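Local structure of outer protein YopM (Yersinia pestis, 1JL5) at residues A[133-144]-A[154-165]. The protein is a leucine-rich repeat effector and virulence factor that probably alters host cell physiology to promote bacterial survival in host tissues. Residues are numbered along the deposited sequence; the frame is centred on the assembly and turned at random.
Sequences LEYLGVSNNQLE and FLKIIDVDNNSL. With CA (calcium ion), chain D.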
loop_
_atom_site.group_PDB
_atom_site.type_symbol
_atom_site.label_atom_id
_atom_site.label_comp_id
_atom_site.label_asym_id
_atom_site.label_seq_id
_atom_site.Cartn_x
_atom_site.Cartn_y
_atom_site.Cartn_z
ATOM N N LEU A 133 18.193 40.694 -0.807
ATOM C CA LEU A 133 17.520 39.414 -0.697
ATOM C C LEU A 133 17.535 38.859 0.722
ATOM O O LEU A 133 18.587 38.640 1.322
ATOM C CB LEU A 133 18.129 38.393 -1.659
ATOM C CG LEU A 133 17.135 37.270 -1.978
ATOM C CD1 LEU A 133 15.926 37.876 -2.678
ATOM C CD2 LEU A 133 17.786 36.206 -2.846
ATOM N N GLU A 134 16.340 38.648 1.253
ATOM C CA GLU A 134 16.161 38.111 2.590
ATOM C C GLU A 134 15.724 36.658 2.486
ATOM O O GLU A 134 16.091 35.819 3.310
ATOM C CB GLU A 134 15.091 38.907 3.330
ATOM C CG GLU A 134 15.538 40.282 3.775
ATOM C CD GLU A 134 14.388 41.119 4.281
ATOM O OE1 GLU A 134 13.337 40.539 4.626
ATOM O OE2 GLU A 134 14.535 42.357 4.337
ATOM N N TYR A 135 14.933 36.373 1.463
ATOM C CA TYR A 135 14.427 35.032 1.251
ATOM C C TYR A 135 14.767 34.553 -0.150
ATOM O O TYR A 135 14.381 35.167 -1.146
ATOM C CB TYR A 135 12.912 35.020 1.459
ATOM C CG TYR A 135 12.281 33.645 1.474
ATOM C CD1 TYR A 135 12.384 32.792 0.377
ATOM C CD2 TYR A 135 11.560 33.205 2.583
ATOM C CE1 TYR A 135 11.784 31.534 0.382
ATOM C CE2 TYR A 135 10.954 31.951 2.598
ATOM C CZ TYR A 135 11.071 31.122 1.494
ATOM O OH TYR A 135 10.478 29.881 1.503
ATOM N N LEU A 136 15.512 33.458 -0.218
ATOM C CA LEU A 136 15.887 32.872 -1.489
ATOM C C LEU A 136 15.197 31.519 -1.593
ATOM O O LEU A 136 15.719 30.506 -1.129
ATOM C CB LEU A 136 17.399 32.688 -1.580
ATOM C CG LEU A 136 17.888 32.016 -2.865
ATOM C CD1 LEU A 136 17.481 32.847 -4.067
ATOM C CD2 LEU A 136 19.393 31.849 -2.814
ATOM N N GLY A 137 14.010 31.519 -2.187
ATOM C CA GLY A 137 13.257 30.293 -2.353
ATOM C C GLY A 137 13.396 29.801 -3.774
ATOM O O GLY A 137 12.693 30.266 -4.672
ATOM N N VAL A 138 14.310 28.860 -3.982
ATOM C CA VAL A 138 14.552 28.307 -5.307
ATOM C C VAL A 138 14.538 26.789 -5.261
ATOM O O VAL A 138 15.222 26.122 -6.036
ATOM C CB VAL A 138 15.908 28.766 -5.845
ATOM C CG1 VAL A 138 15.906 30.271 -6.051
ATOM C CG2 VAL A 138 16.999 28.375 -4.865
ATOM N N SER A 139 13.761 26.242 -4.342
ATOM C CA SER A 139 13.689 24.802 -4.225
ATOM C C SER A 139 13.042 24.252 -5.481
ATOM O O SER A 139 12.369 24.977 -6.216
ATOM C CB SER A 139 12.857 24.401 -3.009
ATOM O OG SER A 139 11.505 24.772 -3.189
ATOM N N ASN A 140 13.263 22.969 -5.731
ATOM C CA ASN A 140 12.671 22.321 -6.880
ATOM C C ASN A 140 12.982 23.036 -8.177
ATOM O O ASN A 140 12.095 23.488 -8.897
ATOM C CB ASN A 140 11.169 22.216 -6.680
ATOM C CG ASN A 140 10.818 21.426 -5.448
ATOM O OD1 ASN A 140 11.245 20.285 -5.300
ATOM N ND2 ASN A 140 10.045 22.026 -4.552
ATOM N N ASN A 141 14.266 23.143 -8.455
ATOM C CA ASN A 141 14.726 23.753 -9.676
ATOM C C ASN A 141 15.838 22.860 -10.152
ATOM O O ASN A 141 15.942 21.717 -9.714
ATOM C CB ASN A 141 15.207 25.179 -9.414
ATOM C CG ASN A 141 14.084 26.183 -9.522
ATOM O OD1 ASN A 141 13.625 26.484 -10.620
ATOM N ND2 ASN A 141 13.618 26.687 -8.387
ATOM N N GLN A 142 16.665 23.365 -11.051
ATOM C CA GLN A 142 17.754 22.565 -11.570
ATOM C C GLN A 142 19.043 23.307 -11.343
ATOM O O GLN A 142 19.974 23.214 -12.137
ATOM C CB GLN A 142 17.535 22.310 -13.058
ATOM C CG GLN A 142 16.328 21.441 -13.342
ATOM C CD GLN A 142 15.905 21.499 -14.791
ATOM O OE1 GLN A 142 16.714 21.301 -15.694
ATOM N NE2 GLN A 142 14.627 21.778 -15.020
ATOM N N LEU A 143 19.091 24.050 -10.246
ATOM C CA LEU A 143 20.275 24.817 -9.921
ATOM C C LEU A 143 21.459 23.880 -9.804
ATOM O O LEU A 143 21.444 22.939 -9.012
ATOM C CB LEU A 143 20.061 25.579 -8.618
ATOM C CG LEU A 143 18.899 26.570 -8.664
ATOM C CD1 LEU A 143 18.797 27.277 -7.331
ATOM C CD2 LEU A 143 19.114 27.575 -9.793
ATOM N N GLU A 144 22.472 24.128 -10.620
ATOM C CA GLU A 144 23.671 23.306 -10.624
ATOM C C GLU A 144 24.613 23.915 -9.611
ATOM O O GLU A 144 25.449 23.237 -9.024
ATOM C CB GLU A 144 24.312 23.334 -12.006
ATOM C CG GLU A 144 23.302 23.229 -13.128
ATOM C CD GLU A 144 23.481 21.983 -13.952
ATOM O OE1 GLU A 144 23.546 20.884 -13.360
ATOM O OE2 GLU A 144 23.552 22.104 -15.192
ATOM N N PHE A 154 21.377 40.360 4.032
ATOM C CA PHE A 154 20.031 40.186 4.554
ATOM C C PHE A 154 19.437 38.825 4.235
ATOM O O PHE A 154 18.278 38.567 4.544
ATOM C CB PHE A 154 19.134 41.288 3.993
ATOM C CG PHE A 154 19.723 42.659 4.129
ATOM C CD1 PHE A 154 19.759 43.296 5.366
ATOM C CD2 PHE A 154 20.294 43.293 3.032
ATOM C CE1 PHE A 154 20.359 44.542 5.508
ATOM C CE2 PHE A 154 20.896 44.540 3.164
ATOM C CZ PHE A 154 20.930 45.164 4.404
ATOM N N LEU A 155 20.229 37.962 3.610
ATOM C CA LEU A 155 19.753 36.632 3.262
ATOM C C LEU A 155 19.519 35.842 4.538
ATOM O O LEU A 155 20.468 35.380 5.170
ATOM C CB LEU A 155 20.780 35.896 2.405
ATOM C CG LEU A 155 20.283 35.366 1.059
ATOM C CD1 LEU A 155 21.244 34.310 0.559
ATOM C CD2 LEU A 155 18.883 34.803 1.193
ATOM N N LYS A 156 18.256 35.688 4.912
ATOM C CA LYS A 156 17.902 34.960 6.121
ATOM C C LYS A 156 17.470 33.532 5.808
ATOM O O LYS A 156 17.823 32.593 6.520
ATOM C CB LYS A 156 16.767 35.680 6.854
ATOM C CG LYS A 156 17.089 37.104 7.279
ATOM C CD LYS A 156 15.841 37.820 7.783
ATOM C CE LYS A 156 16.103 39.312 8.010
ATOM N NZ LYS A 156 16.819 39.957 6.862
ATOM N N ILE A 157 16.701 33.371 4.739
ATOM C CA ILE A 157 16.222 32.057 4.355
ATOM C C ILE A 157 16.697 31.662 2.966
ATOM O O ILE A 157 16.467 32.372 1.992
ATOM C CB ILE A 157 14.673 31.981 4.367
ATOM C CG1 ILE A 157 14.137 32.162 5.787
ATOM C CG2 ILE A 157 14.214 30.637 3.823
ATOM C CD1 ILE A 157 14.112 33.579 6.245
ATOM N N ILE A 158 17.381 30.529 2.890
ATOM C CA ILE A 158 17.848 30.007 1.623
ATOM C C ILE A 158 17.196 28.647 1.487
ATOM O O ILE A 158 17.450 27.741 2.282
ATOM C CB ILE A 158 19.380 29.794 1.567
ATOM C CG1 ILE A 158 20.110 31.124 1.375
ATOM C CG2 ILE A 158 19.729 28.871 0.404
ATOM C CD1 ILE A 158 19.858 32.111 2.462
ATOM N N ASP A 159 16.332 28.515 0.496
ATOM C CA ASP A 159 15.688 27.248 0.245
ATOM C C ASP A 159 16.090 26.849 -1.157
ATOM O O ASP A 159 15.520 27.328 -2.133
ATOM C CB ASP A 159 14.173 27.372 0.323
ATOM C CG ASP A 159 13.481 26.046 0.111
ATOM O OD1 ASP A 159 14.180 25.052 -0.190
ATOM O OD2 ASP A 159 12.245 25.994 0.246
ATOM N N VAL A 160 17.102 25.999 -1.249
ATOM C CA VAL A 160 17.575 25.516 -2.532
ATOM C C VAL A 160 17.335 24.017 -2.555
ATOM O O VAL A 160 17.988 23.274 -3.282
ATOM C CB VAL A 160 19.062 25.799 -2.718
ATOM C CG1 VAL A 160 19.295 27.301 -2.721
ATOM C CG2 VAL A 160 19.857 25.132 -1.612
ATOM N N ASP A 161 16.391 23.584 -1.730
ATOM C CA ASP A 161 16.043 22.183 -1.654
ATOM C C ASP A 161 15.653 21.675 -3.031
ATOM O O ASP A 161 15.112 22.412 -3.848
ATOM C CB ASP A 161 14.883 21.979 -0.677
ATOM C CG ASP A 161 14.311 20.574 -0.738
ATOM O OD1 ASP A 161 13.610 20.259 -1.724
ATOM O OD2 ASP A 161 14.568 19.782 0.195
ATOM N N ASN A 162 15.959 20.414 -3.284
ATOM C CA ASN A 162 15.624 19.779 -4.541
ATOM C C ASN A 162 16.161 20.521 -5.758
ATOM O O ASN A 162 15.418 21.115 -6.539
ATOM C CB ASN A 162 14.111 19.629 -4.652
ATOM C CG ASN A 162 13.715 18.462 -5.522
ATOM O OD1 ASN A 162 14.299 18.240 -6.582
ATOM N ND2 ASN A 162 12.714 17.707 -5.082
ATOM N N ASN A 163 17.472 20.483 -5.901
ATOM C CA ASN A 163 18.135 21.102 -7.023
ATOM C C ASN A 163 19.258 20.162 -7.378
ATOM O O ASN A 163 19.236 19.003 -6.983
ATOM C CB ASN A 163 18.662 22.482 -6.637
ATOM C CG ASN A 163 17.621 23.551 -6.816
ATOM O OD1 ASN A 163 17.299 23.915 -7.942
ATOM N ND2 ASN A 163 17.065 24.043 -5.716
ATOM N N SER A 164 20.236 20.641 -8.128
ATOM C CA SER A 164 21.347 19.788 -8.498
ATOM C C SER A 164 22.625 20.404 -7.984
ATOM O O SER A 164 23.655 20.386 -8.651
ATOM C CB SER A 164 21.390 19.626 -10.011
ATOM O OG SER A 164 20.171 19.063 -10.452
ATOM N N LEU A 165 22.549 20.954 -6.780
ATOM C CA LEU A 165 23.702 21.583 -6.169
ATOM C C LEU A 165 24.691 20.536 -5.681
ATOM O O LEU A 165 24.337 19.633 -4.923
ATOM C CB LEU A 165 23.252 22.470 -5.008
ATOM C CG LEU A 165 22.295 23.585 -5.443
ATOM C CD1 LEU A 165 21.825 24.365 -4.233
ATOM C CD2 LEU A 165 22.998 24.502 -6.439
HETATM CA CA CA D . 15.301 16.175 -7.419
HETATM O O HOH W 1 20.856 39.977 1.281
HETATM O O HOH W 2 17.273 18.988 -9.773
HETATM O O HOH W 3 17.258 17.211 -6.577
HETATM O O HOH W 4 13.035 14.505 -7.878
HETATM O O HOH W 5 14.586 17.377 -9.488
#
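Y135 and I157 meet at the start of two successive coils of a leucine-rich repeat solenoid, repeats 4 and 5, whose short strands 135-137 and 157-159 run parallel with axes 4.7 Å apart. Backbone bonds join them in the parallel ladder: I157 N to E134 O, L136 N to I157 O, D159 N to L136 O and V138 N to D159 O. E134 O also accepts from K156 N, a second donor tilted from the carbonyl plane.

On the face carrying Y135 and I157, CG2 of I157 lies over the phenol ring, 3.9 Å from its centroid, a CH-pi contact. The Y135 ring, swung beside its carbonyl carbon (chi1 -171°), lays an edge against G137 CA, where a side chain would collide with it. L136 and I158 turn to the other face, into the interior, as the leucine-type positions of such repeats require. L136 CB packs on L155 CD2 at 3.8 Å, and further along the coil L143 CB meets L165 CD2.

Beyond the strands, equivalent asparagines N141 and N163 form an asparagine ladder, the amide being suited because it can give and accept in a buried turn. Each ND2 gives one bond to its own coil (V138 O, V160 O) and one to the coil before (V118 O, V138 O), while N141 OD1 accepts from L123 N. N162 OD1 binds a calcium ion at 2.4 Å; three waters also lie on the ion, one of them at a long distance. Two asparagine amides converge on V138 O from opposite faces of its plane: N141 ND2 at 2.9 Å and N163 ND2 at 2.8 Å.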